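Local atomic coordinates of ABC transporter substrate binding protein (Ribose) (Agrobacterium vitis S4, PDB entry 4WT7), a protein that binds the sugar alcohol D-allitol and probably serves as the carbohydrate-binding component of an ABC transporter. Residues K246-L257 against P266-Q274; R72-Q82 against Q94-W105. All coordinates share one frame; numbering follows the deposited sequence.

Interaction 1. Residues K246-L257 against P266-Q274. With X9X (D-allitol), chain C.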
loop_
_atom_site.group_PDB
_atom_site.type_symbol
_atom_site.label_atom_id
_atom_site.label_comp_id
_atom_site.label_asym_id
_atom_site.label_seq_id
_atom_site.Cartn_x
_atom_site.Cartn_y
_atom_site.Cartn_z
ATOM N N LYS A 246 -9.443 19.148 0.574
ATOM C CA LYS A 246 -8.796 18.295 -0.447
ATOM C C LYS A 246 -8.316 16.969 0.135
ATOM O O LYS A 246 -7.809 16.921 1.256
ATOM C CB LYS A 246 -7.586 19.012 -1.064
ATOM C CG LYS A 246 -7.950 20.264 -1.892
ATOM C CD LYS A 246 -6.708 21.117 -2.217
ATOM C CE LYS A 246 -7.045 22.265 -3.154
ATOM N NZ LYS A 246 -8.154 23.052 -2.604
ATOM N N THR A 247 -8.432 15.890 -0.634
ATOM C CA THR A 247 -7.974 14.591 -0.131
ATOM C C THR A 247 -6.774 14.034 -0.900
ATOM O O THR A 247 -6.545 14.372 -2.063
ATOM C CB THR A 247 -9.131 13.547 -0.051
ATOM O OG1 THR A 247 -9.420 13.002 -1.353
ATOM C CG2 THR A 247 -10.391 14.219 0.514
ATOM N N TYR A 248 -6.031 13.150 -0.221
ATOM C CA TYR A 248 -4.740 12.682 -0.719
ATOM C C TYR A 248 -4.538 11.215 -0.372
ATOM O O TYR A 248 -4.916 10.788 0.699
ATOM C CB TYR A 248 -3.618 13.521 -0.087
ATOM C CG TYR A 248 -3.686 14.959 -0.508
ATOM C CD1 TYR A 248 -3.082 15.391 -1.690
ATOM C CD2 TYR A 248 -4.394 15.877 0.237
ATOM C CE1 TYR A 248 -3.159 16.691 -2.094
ATOM C CE2 TYR A 248 -4.516 17.205 -0.189
ATOM C CZ TYR A 248 -3.895 17.602 -1.350
ATOM O OH TYR A 248 -3.996 18.915 -1.749
ATOM N N GLY A 249 -3.938 10.454 -1.290
ATOM C CA GLY A 249 -3.662 9.053 -1.031
ATOM C C GLY A 249 -2.741 8.344 -2.021
ATOM O O GLY A 249 -2.117 8.956 -2.904
ATOM N N VAL A 250 -2.676 7.026 -1.862
ATOM C CA VAL A 250 -1.770 6.207 -2.629
ATOM C C VAL A 250 -2.438 4.905 -3.052
ATOM O O VAL A 250 -3.320 4.401 -2.347
ATOM C CB VAL A 250 -0.530 5.867 -1.742
ATOM C CG1 VAL A 250 0.463 5.028 -2.493
ATOM C CG2 VAL A 250 0.096 7.127 -1.208
ATOM N N ASP A 251 -1.987 4.394 -4.204
ATOM C CA ASP A 251 -2.315 3.086 -4.802
ATOM C C ASP A 251 -2.794 3.248 -6.265
ATOM O O ASP A 251 -2.496 2.407 -7.119
ATOM C CB ASP A 251 -3.367 2.295 -4.015
ATOM C CG ASP A 251 -2.811 1.653 -2.766
ATOM O OD1 ASP A 251 -1.632 1.897 -2.464
ATOM O OD2 ASP A 251 -3.592 0.942 -2.070
ATOM N N GLY A 252 -3.530 4.334 -6.536
ATOM C CA GLY A 252 -4.214 4.479 -7.811
ATOM C C GLY A 252 -5.225 3.373 -8.091
ATOM O O GLY A 252 -5.240 2.785 -9.174
ATOM N N SER A 253 -6.064 3.059 -7.118
ATOM C CA SER A 253 -7.202 2.194 -7.400
ATOM C C SER A 253 -8.056 2.936 -8.433
ATOM O O SER A 253 -8.157 4.142 -8.383
ATOM C CB SER A 253 -8.007 1.891 -6.121
ATOM O OG SER A 253 -7.143 1.564 -5.051
ATOM N N PRO A 254 -8.648 2.209 -9.384
ATOM C CA PRO A 254 -9.399 2.867 -10.469
ATOM C C PRO A 254 -10.530 3.744 -9.960
ATOM O O PRO A 254 -10.737 4.849 -10.462
ATOM C CB PRO A 254 -9.987 1.701 -11.264
ATOM C CG PRO A 254 -9.095 0.545 -10.974
ATOM C CD PRO A 254 -8.534 0.753 -9.585
ATOM N N GLU A 255 -11.277 3.240 -8.995
ATOM C CA GLU A 255 -12.408 3.984 -8.465
ATOM C C GLU A 255 -11.984 5.342 -7.873
ATOM O O GLU A 255 -12.760 6.286 -7.889
ATOM C CB GLU A 255 -13.181 3.127 -7.463
ATOM C CG GLU A 255 -12.337 2.623 -6.255
ATOM C CD GLU A 255 -11.652 1.219 -6.441
ATOM O OE1 GLU A 255 -11.116 0.878 -7.546
ATOM O OE2 GLU A 255 -11.653 0.465 -5.427
ATOM N N VAL A 256 -10.746 5.466 -7.388
ATOM C CA VAL A 256 -10.286 6.737 -6.802
ATOM C C VAL A 256 -9.641 7.664 -7.819
ATOM O O VAL A 256 -9.853 8.876 -7.777
ATOM C CB VAL A 256 -9.278 6.510 -5.635
ATOM C CG1 VAL A 256 -8.792 7.830 -5.068
ATOM C CG2 VAL A 256 -9.942 5.696 -4.562
ATOM N N LEU A 257 -8.875 7.091 -8.743
ATOM C CA LEU A 257 -8.331 7.842 -9.877
ATOM C C LEU A 257 -9.421 8.588 -10.632
ATOM O O LEU A 257 -9.228 9.732 -11.034
ATOM C CB LEU A 257 -7.619 6.907 -10.839
ATOM C CG LEU A 257 -6.264 6.409 -10.349
ATOM C CD1 LEU A 257 -5.498 5.732 -11.436
ATOM C CD2 LEU A 257 -5.449 7.552 -9.751
ATOM N N PRO A 266 -13.376 16.600 -4.440
ATOM C CA PRO A 266 -12.263 17.082 -3.615
ATOM C C PRO A 266 -11.029 16.146 -3.600
ATOM O O PRO A 266 -10.013 16.476 -2.997
ATOM C CB PRO A 266 -12.894 17.196 -2.223
ATOM C CG PRO A 266 -14.022 16.236 -2.245
ATOM C CD PRO A 266 -14.567 16.287 -3.639
ATOM N N ALA A 267 -11.102 15.000 -4.267
ATOM C CA ALA A 267 -9.942 14.127 -4.387
ATOM C C ALA A 267 -8.881 14.814 -5.242
ATOM O O ALA A 267 -9.078 15.059 -6.461
ATOM C CB ALA A 267 -10.352 12.799 -4.977
ATOM N N ALA A 268 -7.748 15.116 -4.614
ATOM C CA ALA A 268 -6.779 16.027 -5.219
ATOM C C ALA A 268 -5.556 15.336 -5.834
ATOM O O ALA A 268 -5.019 15.778 -6.835
ATOM C CB ALA A 268 -6.335 17.067 -4.178
ATOM N N ALA A 269 -5.112 14.258 -5.211
ATOM C CA ALA A 269 -3.917 13.539 -5.641
ATOM C C ALA A 269 -3.918 12.102 -5.103
ATOM O O ALA A 269 -4.383 11.833 -3.991
ATOM C CB ALA A 269 -2.678 14.250 -5.205
ATOM N N ASP A 270 -3.413 11.177 -5.929
ATOM C CA ASP A 270 -3.344 9.753 -5.559
ATOM C C ASP A 270 -2.118 9.255 -6.265
ATOM O O ASP A 270 -2.037 9.346 -7.497
ATOM C CB ASP A 270 -4.573 9.018 -6.079
ATOM C CG ASP A 270 -4.637 7.566 -5.663
ATOM O OD1 ASP A 270 -3.664 7.042 -5.036
ATOM O OD2 ASP A 270 -5.696 6.941 -5.953
ATOM N N VAL A 271 -1.126 8.808 -5.521
ATOM C CA VAL A 271 0.067 8.250 -6.173
ATOM C C VAL A 271 -0.206 6.805 -6.610
ATOM O O VAL A 271 -0.372 5.889 -5.789
ATOM C CB VAL A 271 1.320 8.314 -5.263
ATOM C CG1 VAL A 271 2.528 7.790 -6.030
ATOM C CG2 VAL A 271 1.577 9.769 -4.770
ATOM N N ALA A 272 -0.243 6.598 -7.913
ATOM C CA ALA A 272 -0.546 5.279 -8.427
ATOM C C ALA A 272 0.661 4.374 -8.250
ATOM O O ALA A 272 1.816 4.760 -8.550
ATOM C CB ALA A 272 -0.949 5.344 -9.862
ATOM N N GLN A 273 0.365 3.185 -7.762
ATOM C CA GLN A 273 1.310 2.082 -7.743
ATOM C C GLN A 273 1.002 1.091 -8.835
ATOM O O GLN A 273 -0.003 1.228 -9.558
ATOM C CB GLN A 273 1.211 1.368 -6.408
ATOM C CG GLN A 273 1.652 2.214 -5.262
ATOM C CD GLN A 273 2.010 1.375 -4.023
ATOM O OE1 GLN A 273 3.131 0.898 -3.897
ATOM N NE2 GLN A 273 1.043 1.171 -3.142
ATOM N N GLN A 274 1.861 0.076 -8.933
ATOM C CA GLN A 274 1.773 -0.959 -9.964
ATOM C C GLN A 274 1.810 -2.342 -9.298
ATOM O O GLN A 274 2.835 -3.043 -9.335
ATOM C CB GLN A 274 2.928 -0.807 -10.931
ATOM C CG GLN A 274 2.986 0.564 -11.580
ATOM C CD GLN A 274 3.924 0.610 -12.801
ATOM O OE1 GLN A 274 3.565 0.128 -13.884
ATOM N NE2 GLN A 274 5.102 1.231 -12.646
HETATM O OAA X9X C . -1.586 -2.032 4.451
HETATM C CAG X9X C . -2.589 -1.323 3.817
HETATM C CAI X9X C . -2.340 -0.820 2.433
HETATM O OAC X9X C . -1.424 0.248 2.417
HETATM C CAK X9X C . -1.993 -1.943 1.500
HETATM O OAE X9X C . -2.999 -2.869 1.647
HETATM C CAL X9X C . -2.032 -1.498 0.037
HETATM O OAF X9X C . -3.262 -0.950 -0.292
HETATM C CAJ X9X C . -0.894 -0.623 -0.447
HETATM O OAD X9X C . -1.045 0.720 -0.140
HETATM C CAH X9X C . 0.498 -1.087 -0.071
HETATM O OAB X9X C . 1.519 -0.732 -0.978
HETATM O O HOH W 1 -2.532 1.598 -10.192
#

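Interaction 2. Residues R72-Q82 against Q94-W105. With X9X (D-allitol), chain C.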
loop_
_atom_site.group_PDB
_atom_site.type_symbol
_atom_site.label_atom_id
_atom_site.label_comp_id
_atom_site.label_asym_id
_atom_site.label_seq_id
_atom_site.Cartn_x
_atom_site.Cartn_y
_atom_site.Cartn_z
ATOM N N ARG A 72 -7.280 -11.047 6.129
ATOM C CA ARG A 72 -6.980 -9.929 7.010
ATOM C C ARG A 72 -7.192 -10.273 8.478
ATOM O O ARG A 72 -7.492 -9.418 9.285
ATOM C CB ARG A 72 -7.806 -8.719 6.613
ATOM C CG ARG A 72 -7.275 -8.017 5.391
ATOM C CD ARG A 72 -6.045 -7.245 5.745
ATOM N NE ARG A 72 -5.372 -6.722 4.577
ATOM C CZ ARG A 72 -4.258 -5.996 4.620
ATOM N NH1 ARG A 72 -3.668 -5.734 5.790
ATOM N NH2 ARG A 72 -3.747 -5.524 3.486
ATOM N N SER A 73 -7.030 -11.541 8.792
ATOM C CA SER A 73 -6.918 -12.010 10.163
ATOM C C SER A 73 -5.437 -12.211 10.501
ATOM O O SER A 73 -4.702 -12.841 9.740
ATOM C CB SER A 73 -7.686 -13.328 10.287
ATOM O OG SER A 73 -7.414 -13.977 11.497
ATOM N N ASP A 74 -4.984 -11.683 11.640
ATOM C CA ASP A 74 -3.608 -11.927 12.053
ATOM C C ASP A 74 -3.420 -13.401 12.444
ATOM O O ASP A 74 -2.396 -14.000 12.142
ATOM C CB ASP A 74 -3.167 -10.972 13.169
ATOM C CG ASP A 74 -2.900 -9.557 12.650
ATOM O OD1 ASP A 74 -2.687 -9.393 11.431
ATOM O OD2 ASP A 74 -2.904 -8.609 13.463
ATOM N N GLY A 75 -4.427 -13.992 13.081
ATOM C CA GLY A 75 -4.353 -15.384 13.454
ATOM C C GLY A 75 -4.248 -16.303 12.260
ATOM O O GLY A 75 -3.465 -17.251 12.277
ATOM N N LYS A 76 -5.041 -16.040 11.220
ATOM C CA LYS A 76 -4.989 -16.861 10.008
ATOM C C LYS A 76 -3.653 -16.639 9.277
ATOM O O LYS A 76 -3.099 -17.559 8.680
ATOM C CB LYS A 76 -6.157 -16.550 9.081
ATOM C CG LYS A 76 -7.524 -16.956 9.667
ATOM C CD LYS A 76 -8.750 -16.435 8.864
ATOM C CE LYS A 76 -9.169 -17.333 7.670
ATOM N NZ LYS A 76 -8.270 -17.208 6.408
ATOM N N LEU A 77 -3.103 -15.439 9.374
ATOM C CA LEU A 77 -1.879 -15.140 8.654
ATOM C C LEU A 77 -0.732 -15.964 9.255
ATOM O O LEU A 77 0.064 -16.598 8.533
ATOM C CB LEU A 77 -1.582 -13.663 8.757
ATOM C CG LEU A 77 -0.304 -13.161 8.077
ATOM C CD1 LEU A 77 -0.197 -13.673 6.658
ATOM C CD2 LEU A 77 -0.372 -11.656 8.127
ATOM N N VAL A 78 -0.648 -15.938 10.578
ATOM C CA VAL A 78 0.357 -16.737 11.266
ATOM C C VAL A 78 0.136 -18.222 10.963
ATOM O O VAL A 78 1.087 -18.950 10.668
ATOM C CB VAL A 78 0.348 -16.434 12.787
ATOM C CG1 VAL A 78 1.130 -17.469 13.568
ATOM C CG2 VAL A 78 0.887 -15.061 13.017
ATOM N N ALA A 79 -1.123 -18.665 11.008
ATOM C CA ALA A 79 -1.393 -20.083 10.909
ATOM C C ALA A 79 -1.072 -20.588 9.519
ATOM O O ALA A 79 -0.605 -21.713 9.368
ATOM C CB ALA A 79 -2.827 -20.397 11.279
ATOM N N GLN A 80 -1.339 -19.780 8.497
ATOM C CA GLN A 80 -1.023 -20.195 7.126
ATOM C C GLN A 80 0.479 -20.167 6.826
ATOM O O GLN A 80 0.985 -20.994 6.051
ATOM C CB GLN A 80 -1.834 -19.386 6.109
ATOM C CG GLN A 80 -1.390 -17.899 5.918
ATOM C CD GLN A 80 -2.390 -17.112 5.093
ATOM O OE1 GLN A 80 -3.562 -17.400 5.144
ATOM N NE2 GLN A 80 -1.925 -16.115 4.338
ATOM N N LEU A 81 1.216 -19.235 7.409
ATOM C CA LEU A 81 2.680 -19.290 7.265
ATOM C C LEU A 81 3.270 -20.530 7.914
ATOM O O LEU A 81 4.228 -21.118 7.392
ATOM C CB LEU A 81 3.337 -18.040 7.814
ATOM C CG LEU A 81 3.076 -16.804 6.957
ATOM C CD1 LEU A 81 3.287 -15.550 7.770
ATOM C CD2 LEU A 81 3.990 -16.839 5.744
ATOM N N GLN A 82 2.725 -20.934 9.055
ATOM C CA GLN A 82 3.221 -22.129 9.717
ATOM C C GLN A 82 3.015 -23.329 8.835
ATOM O O GLN A 82 3.900 -24.153 8.675
ATOM C CB GLN A 82 2.521 -22.332 11.054
ATOM C CG GLN A 82 3.116 -21.429 12.075
ATOM C CD GLN A 82 2.263 -21.264 13.325
ATOM O OE1 GLN A 82 1.066 -21.584 13.354
ATOM N NE2 GLN A 82 2.885 -20.736 14.361
ATOM N N GLN A 94 5.774 -13.315 0.938
ATOM C CA GLN A 94 4.763 -12.738 1.818
ATOM C C GLN A 94 4.399 -11.344 1.369
ATOM O O GLN A 94 5.252 -10.468 1.211
ATOM C CB GLN A 94 5.258 -12.717 3.271
ATOM C CG GLN A 94 4.379 -11.934 4.228
ATOM C CD GLN A 94 2.994 -12.523 4.303
ATOM O OE1 GLN A 94 2.822 -13.752 4.252
ATOM N NE2 GLN A 94 1.995 -11.668 4.441
ATOM N N LEU A 95 3.111 -11.149 1.179
ATOM C CA LEU A 95 2.578 -9.883 0.696
ATOM C C LEU A 95 1.860 -9.126 1.834
ATOM O O LEU A 95 0.822 -9.562 2.339
ATOM C CB LEU A 95 1.616 -10.133 -0.482
ATOM C CG LEU A 95 0.749 -8.960 -0.935
ATOM C CD1 LEU A 95 1.600 -7.823 -1.457
ATOM C CD2 LEU A 95 -0.232 -9.410 -1.991
ATOM N N LEU A 96 2.422 -7.977 2.193
ATOM C CA LEU A 96 1.839 -7.083 3.181
ATOM C C LEU A 96 1.748 -7.750 4.545
ATOM O O LEU A 96 2.314 -8.833 4.789
ATOM C CB LEU A 96 0.482 -6.525 2.687
ATOM C CG LEU A 96 0.649 -5.454 1.598
ATOM C CD1 LEU A 96 -0.648 -5.118 0.794
ATOM C CD2 LEU A 96 1.250 -4.212 2.214
ATOM N N GLY A 97 1.064 -7.079 5.448
ATOM C CA GLY A 97 0.982 -7.533 6.807
ATOM C C GLY A 97 1.775 -6.606 7.699
ATOM O O GLY A 97 2.689 -5.878 7.240
ATOM N N THR A 98 1.417 -6.627 8.985
ATOM C CA THR A 98 2.102 -5.860 9.984
ATOM C C THR A 98 3.409 -6.567 10.324
ATOM O O THR A 98 3.374 -7.736 10.706
ATOM C CB THR A 98 1.284 -5.817 11.271
ATOM O OG1 THR A 98 0.013 -5.219 11.000
ATOM C CG2 THR A 98 2.013 -5.027 12.298
ATOM N N LEU A 99 4.519 -5.841 10.226
ATOM C CA LEU A 99 5.841 -6.423 10.330
ATOM C C LEU A 99 6.029 -7.201 11.622
ATOM O O LEU A 99 6.488 -8.333 11.578
ATOM C CB LEU A 99 6.916 -5.347 10.182
ATOM C CG LEU A 99 8.337 -5.885 10.305
ATOM C CD1 LEU A 99 8.651 -6.891 9.191
ATOM C CD2 LEU A 99 9.354 -4.760 10.287
ATOM N N THR A 100 5.651 -6.626 12.769
ATOM C CA THR A 100 5.814 -7.373 14.019
ATOM C C THR A 100 4.981 -8.648 14.070
ATOM O O THR A 100 5.383 -9.591 14.729
ATOM C CB THR A 100 5.506 -6.534 15.287
ATOM O OG1 THR A 100 4.157 -6.060 15.250
ATOM C CG2 THR A 100 6.440 -5.383 15.379
ATOM N N VAL A 101 3.862 -8.714 13.353
ATOM C CA VAL A 101 3.059 -9.933 13.365
ATOM C C VAL A 101 3.725 -11.071 12.615
ATOM O O VAL A 101 3.744 -12.217 13.067
ATOM C CB VAL A 101 1.691 -9.723 12.701
ATOM C CG1 VAL A 101 0.931 -11.044 12.575
ATOM C CG2 VAL A 101 0.874 -8.736 13.501
ATOM N N ILE A 102 4.220 -10.761 11.432
ATOM C CA ILE A 102 4.735 -11.815 10.581
ATOM C C ILE A 102 6.230 -12.105 10.810
ATOM O O ILE A 102 6.681 -13.197 10.548
ATOM C CB ILE A 102 4.487 -11.504 9.163
ATOM C CG1 ILE A 102 4.955 -10.102 8.813
ATOM C CG2 ILE A 102 3.003 -11.602 8.920
ATOM C CD1 ILE A 102 4.756 -9.745 7.343
ATOM N N ASP A 103 6.989 -11.136 11.294
ATOM C CA ASP A 103 8.445 -11.290 11.332
ATOM C C ASP A 103 8.919 -12.588 12.006
ATOM O O ASP A 103 9.856 -13.240 11.529
ATOM C CB ASP A 103 9.081 -10.071 11.975
ATOM C CG ASP A 103 10.194 -9.484 11.142
ATOM O OD1 ASP A 103 10.390 -9.910 9.986
ATOM O OD2 ASP A 103 10.860 -8.561 11.655
ATOM N N PRO A 104 8.302 -12.973 13.133
ATOM C CA PRO A 104 8.791 -14.231 13.724
ATOM C C PRO A 104 8.643 -15.431 12.789
ATOM O O PRO A 104 9.417 -16.418 12.841
ATOM C CB PRO A 104 7.894 -14.402 14.957
ATOM C CG PRO A 104 7.618 -12.946 15.399
ATOM C CD PRO A 104 7.469 -12.190 14.072
ATOM N N TRP A 105 7.656 -15.348 11.902
ATOM C CA TRP A 105 7.376 -16.487 11.054
ATOM C C TRP A 105 8.228 -16.456 9.817
ATOM O O TRP A 105 8.637 -17.500 9.322
ATOM C CB TRP A 105 5.879 -16.569 10.772
ATOM C CG TRP A 105 5.242 -16.679 12.080
ATOM C CD1 TRP A 105 4.497 -15.737 12.728
ATOM C CD2 TRP A 105 5.402 -17.770 12.992
ATOM N NE1 TRP A 105 4.131 -16.207 13.976
ATOM C CE2 TRP A 105 4.689 -17.446 14.161
ATOM C CE3 TRP A 105 6.081 -18.984 12.924
ATOM C CZ2 TRP A 105 4.615 -18.314 15.253
ATOM C CZ3 TRP A 105 6.014 -19.840 14.008
ATOM C CH2 TRP A 105 5.292 -19.490 15.168
HETATM O OAA X9X C . -1.586 -2.032 4.451
HETATM C CAG X9X C . -2.589 -1.323 3.817
HETATM C CAI X9X C . -2.340 -0.820 2.433
HETATM O OAC X9X C . -1.424 0.248 2.417
HETATM C CAK X9X C . -1.993 -1.943 1.500
HETATM O OAE X9X C . -2.999 -2.869 1.647
HETATM C CAL X9X C . -2.032 -1.498 0.037
HETATM O OAF X9X C . -3.262 -0.950 -0.292
HETATM C CAJ X9X C . -0.894 -0.623 -0.447
HETATM O OAD X9X C . -1.045 0.720 -0.140
HETATM C CAH X9X C . 0.498 -1.087 -0.071
HETATM O OAB X9X C . 1.519 -0.732 -0.978
HETATM O O HOH W 2 -1.036 -4.722 5.610
HETATM O O HOH W 3 -1.062 -8.185 9.673
HETATM O O HOH W 4 -1.991 -6.030 12.213
#

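Interaction 1. Residues K246-L257 against P266-Q274
Asp270 and the turn at Gly252 meet where two neighbouring parallel strands, 246-249 and 267-272, reach the ligand end of their sheet. With CG anti to the backbone N (chi1 -176°), the Asp270 carboxylate is the bump that fills the hollow between Gly252 and the first turn of the following helix. Gly252 N donates to Asp270 OD1 at 3.1 Å, meeting it from above the carboxylate plane. Val256 CG1 lies 3.3 Å from Asp270 OD2, and Leu257 CD2 packs on the same group, both side chains crossing it at about a right angle. Gly252, at positive phi, passes with its CA 4.0 Å from Ala272 CB.

Farther back the register slips by one residue between Thr247 and Tyr248, a beta bulge: Thr247 O accepts from Ala268 N at 2.9 Å and only weakly from Ala269 N. The bulge brings the Ala268 methyl to 3.8 Å from Tyr248 CZ, while the Ala269 methyl sits 3.7 Å from Tyr248 CD1, two small knobs lying obliquely to the ring. At the other end Asp251 and Gln273 run side by side. Gln273 NE2 donates to Asp251 OD1 at 2.9 Å, meeting it from above the carboxylate plane (amide and carboxylate are turned 33° apart), and donates to allitol OAB as well. The carboxylate takes two ligand hydroxyls, OAD on Asp251 OD1 and OAF on Asp251 OD2 (2.6 Å), so the polyol is held by both segments; Ser132 fixes Gln273 OE1.

The unit is a beta-alpha-beta crossover, strand 246-249, helix 254-260 and strand 267-272. Helix 134-148 covers the face bearing Tyr248, Val250 and Val271, helix 227-240 packs on Thr247 and Val256, and strands 221-224 and 304-307 continue the sheet on either side.

Interaction 2. Residues R72-Q82 against Q94-W105
Leu77 and Ile102 form the tight part of this helix pair: Leu77 CD2 presses to 3.5 Å from Ile102 CG2, closer than usual van der Waals contact. Leu77 holds CG anti to its backbone N (chi1 179°), which turns CD2 onto Ile102 and CD1 onto the Gln94 amide. Helices 74-82 and 99-105 run nearly parallel, their axes 9.8 Å apart at an angle of 17°. Leu81 CD1 adds contacts to Ile102 CG2 and Trp105 CB, and Leu81 CD2 reaches the same amide, at the end of strand 91-95. That amide is fixed at each end, Gln94 NE2 donating to Leu96 O at 2.9 Å and Gln94 OE1 bonding Ser38. Val78 CG1 meets the Trp105 ring obliquely, 3.3 Å from its NE1; Gln82 CG makes a CH-pi contact over a face, 4.1 Å from the six-membered ring's centroid.

Toward the helix starts the packing gives way to water. Asp74 crosses Val101 at about a right angle, its OD2 3.8 Å from Val101 CG2, and two waters link its carboxylate to Thr98. A third water, in the plane of the Arg72 guanidinium, accepts from NH1 and Gly97 N and is bonded to allitol OAA.

No direct hydrogen bond joins the segments, which implies that apolar contact holds the helices while water carries the polar coupling. At the pocket, polar Arg72, salt-bridged to Asp47, sits beside apolar Leu96, whose CD1 packs 3.5 Å from allitol CAK.

Interaction 2 comes first along the chain and closes before interaction 1 opens. Their centres lie 27 Å apart, on opposite sides of the chain's centre, and their nearest atoms are about 7 Å apart, so they do not touch. Each belongs to a different sheet: residues 94-95 end a strand of the parallel sheet that includes 34-39, whereas residues 246-257 and 266-274 provide neighbouring strands of the mixed sheet. This is the two-lobed plan of periplasmic binding proteins. Both contacts reach the same allitol, which lies between the lobes: interaction 1 with direct hydrogen bonds, interaction 2 by close packing and a water bridge.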